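Local atomic coordinates of ABC transporter substrate-binding protein (Rhizobium radiobacter, PDB entry 6TFX), a protein that binds the opine mannopinic acid as the periplasmic solute-binding component of an ABC transporter, probably delivering it for import into the bacterium. Residues S33-A47 with F474-T487. Numbering follows the deposited sequence.
Sequences SYIYGALVRFAPGSA and FELKGSMPSAPLIT
Phe474 lays its ring over Pro44, with Pro44 CB 3.8 Å from the ring centroid in a CH-pi contact. This begins a contact in the type II periplasmic binding protein fold of solute-binding family 5. It joins the loop between strands 470-471 and 491-492 to helix 26-35 and to the type II beta turn Ala43-Ser46. A chi1 of 45° tucks Phe474 CG between N and C of its own backbone, and the ring also meets Gly45 at CD1 and CE1. Glu475 O lies 3.3 Å from Gly45 CA, a CA-H...O contact. Leu476 centres an inverse gamma turn, and its side chain turns to Ile245 of strand 240-255. Gly45 O then accepts two backbone hydrogen bonds, from Lys477 N and, at 2.9 Å, from Gly478 N. Lys477 N comes in the carbonyl plane, while Gly478 N sits above it. Water 4 joins Gly478 O to Gly45 N. Met480 bends at chi2 and chi3 and sets CG over one face of Phe42, 3.9 Å from the centroid. Its SD makes an oblique Met-aromatic contact. This side chain is about 8 Å from the bound opine. Pro484 O accepts from Tyr34 OH at 2.8 Å, with the donor above the carbonyl plane, and also from water 2. Leu485 divides its branches: CD1 touches Ser33, and CD2 reaches Pro44. Ile486 CB stands over the centre of the Tyr34 ring, 12° off the normal.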
loop_
_atom_site.group_PDB
_atom_site.type_symbol
_atom_site.label_atom_id
_atom_site.label_comp_id
_atom_site.label_asym_id
_atom_site.label_seq_id
_atom_site.Cartn_x
_atom_site.Cartn_y
_atom_site.Cartn_z
ATOM N N SER A 33 -4.824 3.837 9.806
ATOM C CA SER A 33 -3.655 4.404 10.489
ATOM C C SER A 33 -4.019 5.467 11.529
ATOM O O SER A 33 -3.167 5.838 12.347
ATOM C CB SER A 33 -2.655 4.978 9.489
ATOM O OG SER A 33 -3.071 6.248 9.014
ATOM N N TYR A 34 -5.261 5.981 11.485
ATOM C CA TYR A 34 -5.683 6.999 12.478
ATOM C C TYR A 34 -6.419 6.334 13.654
ATOM O O TYR A 34 -6.482 6.905 14.743
ATOM C CB TYR A 34 -6.659 7.997 11.836
ATOM C CG TYR A 34 -6.107 8.819 10.675
ATOM C CD1 TYR A 34 -4.767 8.734 10.303
ATOM C CD2 TYR A 34 -6.953 9.577 9.873
ATOM C CE1 TYR A 34 -4.270 9.438 9.205
ATOM C CE2 TYR A 34 -6.467 10.301 8.787
ATOM C CZ TYR A 34 -5.122 10.239 8.460
ATOM O OH TYR A 34 -4.684 10.934 7.346
ATOM N N ILE A 35 -7.031 5.168 13.404
ATOM C CA ILE A 35 -7.875 4.467 14.382
ATOM C C ILE A 35 -7.134 3.482 15.238
ATOM O O ILE A 35 -7.522 3.284 16.391
ATOM C CB ILE A 35 -9.018 3.731 13.605
ATOM C CG1 ILE A 35 -9.869 4.725 12.767
ATOM C CG2 ILE A 35 -9.909 2.845 14.517
ATOM C CD1 ILE A 35 -10.656 4.024 11.591
ATOM N N TYR A 36 -6.162 2.748 14.634
ATOM C CA TYR A 36 -5.496 1.663 15.329
ATOM C C TYR A 36 -4.030 1.942 15.628
ATOM O O TYR A 36 -3.389 2.816 15.004
ATOM C CB TYR A 36 -5.522 0.429 14.432
ATOM C CG TYR A 36 -6.902 -0.066 14.084
ATOM C CD1 TYR A 36 -7.581 -0.937 14.929
ATOM C CD2 TYR A 36 -7.517 0.300 12.888
ATOM C CE1 TYR A 36 -8.851 -1.413 14.608
ATOM C CE2 TYR A 36 -8.787 -0.169 12.556
ATOM C CZ TYR A 36 -9.440 -1.048 13.409
ATOM O OH TYR A 36 -10.665 -1.567 13.064
ATOM N N GLY A 37 -3.503 1.102 16.506
ATOM C CA GLY A 37 -2.079 1.022 16.826
ATOM C C GLY A 37 -1.619 -0.427 16.760
ATOM O O GLY A 37 -2.402 -1.326 16.410
ATOM N N ALA A 38 -0.362 -0.677 17.121
ATOM C CA ALA A 38 0.181 -2.027 17.056
ATOM C C ALA A 38 1.120 -2.257 18.254
ATOM O O ALA A 38 1.242 -1.381 19.123
ATOM C CB ALA A 38 0.922 -2.195 15.732
ATOM N N LEU A 39 1.810 -3.412 18.298
ATOM C CA LEU A 39 2.799 -3.629 19.368
ATOM C C LEU A 39 3.901 -2.558 19.288
ATOM O O LEU A 39 4.321 -2.008 20.307
ATOM C CB LEU A 39 3.432 -5.004 19.213
ATOM C CG LEU A 39 2.555 -6.180 19.691
ATOM C CD1 LEU A 39 3.141 -7.518 19.230
ATOM C CD2 LEU A 39 2.407 -6.172 21.214
ATOM N N VAL A 40 4.358 -2.268 18.064
ATOM C CA VAL A 40 5.421 -1.264 17.810
ATOM C C VAL A 40 4.956 -0.380 16.663
ATOM O O VAL A 40 3.967 -0.702 16.004
ATOM C CB VAL A 40 6.791 -1.949 17.513
ATOM C CG1 VAL A 40 7.257 -2.781 18.703
ATOM C CG2 VAL A 40 6.719 -2.842 16.263
ATOM N N ARG A 41 5.675 0.723 16.378
ATOM C CA ARG A 41 5.183 1.522 15.276
ATOM C C ARG A 41 6.325 2.179 14.570
ATOM O O ARG A 41 7.377 2.381 15.165
ATOM C CB ARG A 41 4.238 2.622 15.806
ATOM C CG ARG A 41 4.955 3.677 16.692
ATOM C CD ARG A 41 4.029 4.850 16.895
ATOM N NE ARG A 41 4.629 5.928 17.671
ATOM C CZ ARG A 41 3.987 7.052 17.953
ATOM N NH1 ARG A 41 2.746 7.246 17.505
ATOM N NH2 ARG A 41 4.576 7.995 18.681
ATOM N N PHE A 42 6.102 2.569 13.332
ATOM C CA PHE A 42 7.055 3.415 12.627
ATOM C C PHE A 42 7.012 4.771 13.376
ATOM O O PHE A 42 5.963 5.163 13.903
ATOM C CB PHE A 42 6.532 3.679 11.213
ATOM C CG PHE A 42 6.789 2.495 10.320
ATOM C CD1 PHE A 42 5.905 1.418 10.293
ATOM C CD2 PHE A 42 7.869 2.488 9.456
ATOM C CE1 PHE A 42 6.161 0.306 9.472
ATOM C CE2 PHE A 42 8.117 1.384 8.626
ATOM C CZ PHE A 42 7.279 0.293 8.666
ATOM N N ALA A 43 8.134 5.503 13.414
ATOM C CA ALA A 43 8.088 6.825 14.024
ATOM C C ALA A 43 7.140 7.673 13.187
ATOM O O ALA A 43 7.201 7.615 11.947
ATOM C CB ALA A 43 9.474 7.461 13.978
ATOM N N PRO A 44 6.286 8.493 13.825
ATOM C CA PRO A 44 5.413 9.386 13.040
ATOM C C PRO A 44 6.255 10.217 12.061
ATOM O O PRO A 44 7.283 10.816 12.444
ATOM C CB PRO A 44 4.756 10.258 14.108
ATOM C CG PRO A 44 4.719 9.350 15.339
ATOM C CD PRO A 44 6.059 8.640 15.276
ATOM N N GLY A 45 5.837 10.198 10.800
ATOM C CA GLY A 45 6.540 10.905 9.736
ATOM C C GLY A 45 7.627 10.111 9.037
ATOM O O GLY A 45 8.273 10.630 8.121
ATOM N N SER A 46 7.822 8.841 9.425
ATOM C CA SER A 46 8.780 7.958 8.766
ATOM C C SER A 46 8.095 6.714 8.194
ATOM O O SER A 46 7.175 6.161 8.820
ATOM C CB SER A 46 9.875 7.503 9.723
ATOM O OG SER A 46 10.804 6.658 9.048
ATOM N N ALA A 47 8.571 6.267 7.006
ATOM C CA ALA A 47 8.112 5.020 6.397
ATOM C C ALA A 47 9.275 4.030 6.452
ATOM O O ALA A 47 9.204 2.990 5.802
ATOM C CB ALA A 47 7.704 5.239 4.942
ATOM N N PHE A 474 5.634 16.907 13.460
ATOM C CA PHE A 474 6.868 16.195 13.077
ATOM C C PHE A 474 7.067 16.429 11.573
ATOM O O PHE A 474 6.169 16.925 10.895
ATOM C CB PHE A 474 6.724 14.678 13.339
ATOM C CG PHE A 474 5.417 14.082 12.871
ATOM C CD1 PHE A 474 5.237 13.701 11.544
ATOM C CD2 PHE A 474 4.346 13.940 13.752
ATOM C CE1 PHE A 474 4.006 13.187 11.103
ATOM C CE2 PHE A 474 3.116 13.438 13.308
ATOM C CZ PHE A 474 2.960 13.061 11.990
ATOM N N GLU A 475 8.205 16.025 11.054
ATOM C CA GLU A 475 8.462 16.166 9.627
ATOM C C GLU A 475 7.782 14.989 8.898
ATOM O O GLU A 475 8.053 13.818 9.200
ATOM C CB GLU A 475 9.971 16.152 9.385
ATOM C CG GLU A 475 10.337 16.151 7.916
ATOM C CD GLU A 475 11.794 15.814 7.669
ATOM O OE1 GLU A 475 12.405 15.078 8.481
ATOM O OE2 GLU A 475 12.321 16.275 6.637
ATOM N N LEU A 476 6.904 15.303 7.951
ATOM C CA LEU A 476 6.232 14.244 7.210
ATOM C C LEU A 476 7.132 13.837 6.041
ATOM O O LEU A 476 7.062 14.452 4.973
ATOM C CB LEU A 476 4.833 14.690 6.740
ATOM C CG LEU A 476 4.015 13.684 5.888
ATOM C CD1 LEU A 476 3.896 12.269 6.566
ATOM C CD2 LEU A 476 2.641 14.251 5.588
ATOM N N LYS A 477 8.034 12.874 6.270
ATOM C CA LYS A 477 8.898 12.398 5.189
ATOM C C LYS A 477 8.193 11.232 4.492
ATOM O O LYS A 477 8.256 11.091 3.264
ATOM C CB LYS A 477 10.238 11.905 5.750
ATOM C CG LYS A 477 11.305 11.666 4.679
ATOM C CD LYS A 477 12.639 11.253 5.297
ATOM C CE LYS A 477 13.721 11.059 4.261
ATOM N NZ LYS A 477 13.780 9.654 3.772
ATOM N N GLY A 478 7.583 10.369 5.298
ATOM C CA GLY A 478 6.927 9.187 4.765
ATOM C C GLY A 478 5.912 8.610 5.726
ATOM O O GLY A 478 5.923 8.925 6.921
ATOM N N SER A 479 5.037 7.753 5.198
ATOM C CA SER A 479 4.038 7.045 5.986
ATOM C C SER A 479 3.829 5.808 5.144
ATOM O O SER A 479 3.747 5.926 3.923
ATOM C CB SER A 479 2.737 7.846 6.049
ATOM O OG SER A 479 1.802 7.319 6.975
ATOM N N MET A 480 3.761 4.623 5.753
ATOM C CA MET A 480 3.634 3.416 4.938
ATOM C C MET A 480 2.467 3.460 3.897
ATOM O O MET A 480 2.696 2.993 2.765
ATOM C CB MET A 480 3.614 2.152 5.782
ATOM C CG MET A 480 5.018 1.632 6.102
ATOM S SD MET A 480 6.176 1.340 4.714
ATOM C CE MET A 480 5.133 0.316 3.597
ATOM N N PRO A 481 1.290 4.078 4.166
ATOM C CA PRO A 481 0.261 4.177 3.114
ATOM C C PRO A 481 0.527 5.287 2.061
ATOM O O PRO A 481 -0.285 5.438 1.148
ATOM C CB PRO A 481 -1.005 4.544 3.901
ATOM C CG PRO A 481 -0.692 4.304 5.329
ATOM C CD PRO A 481 0.764 4.597 5.441
ATOM N N SER A 482 1.621 6.084 2.198
ATOM C CA SER A 482 1.974 7.222 1.320
ATOM C C SER A 482 0.959 8.373 1.464
ATOM O O SER A 482 0.727 9.152 0.517
ATOM C CB SER A 482 2.121 6.796 -0.146
ATOM O OG SER A 482 3.056 5.734 -0.281
ATOM N N ALA A 483 0.372 8.492 2.677
ATOM C CA ALA A 483 -0.640 9.494 2.990
ATOM C C ALA A 483 -0.307 10.142 4.327
ATOM O O ALA A 483 0.384 9.534 5.149
ATOM C CB ALA A 483 -2.009 8.841 3.068
ATOM N N PRO A 484 -0.815 11.353 4.589
ATOM C CA PRO A 484 -0.533 11.989 5.890
ATOM C C PRO A 484 -0.959 11.135 7.080
ATOM O O PRO A 484 -1.959 10.417 7.031
ATOM C CB PRO A 484 -1.380 13.263 5.848
ATOM C CG PRO A 484 -1.562 13.564 4.389
ATOM C CD PRO A 484 -1.671 12.206 3.744
ATOM N N LEU A 485 -0.193 11.255 8.165
ATOM C CA LEU A 485 -0.496 10.584 9.415
ATOM C C LEU A 485 -0.960 11.676 10.375
ATOM O O LEU A 485 -0.190 12.589 10.711
ATOM C CB LEU A 485 0.739 9.856 9.992
ATOM C CG LEU A 485 0.507 9.111 11.307
ATOM C CD1 LEU A 485 -0.355 7.857 11.097
ATOM C CD2 LEU A 485 1.826 8.749 11.962
ATOM N N ILE A 486 -2.223 11.579 10.799
ATOM C CA ILE A 486 -2.797 12.506 11.775
ATOM C C ILE A 486 -2.711 11.786 13.122
ATOM O O ILE A 486 -3.105 10.623 13.246
ATOM C CB ILE A 486 -4.237 12.940 11.402
ATOM C CG1 ILE A 486 -4.218 13.616 10.003
ATOM C CG2 ILE A 486 -4.803 13.886 12.467
ATOM C CD1 ILE A 486 -5.541 13.755 9.407
ATOM N N THR A 487 -2.114 12.464 14.107
ATOM C CA THR A 487 -1.899 11.873 15.421
ATOM C C THR A 487 -2.431 12.809 16.501
ATOM O O THR A 487 -3.033 13.858 16.205
ATOM C CB THR A 487 -0.387 11.624 15.686
ATOM O OG1 THR A 487 0.248 12.874 15.912
ATOM C CG2 THR A 487 0.325 10.842 14.557
HETATM O O HOH W 1 -2.592 8.007 13.979
HETATM O O HOH W 2 -1.086 7.406 7.277
HETATM O O HOH W 3 9.598 12.167 11.235
HETATM O O HOH W 4 4.165 8.756 9.121
HETATM O O HOH W 5 4.819 4.634 8.427
#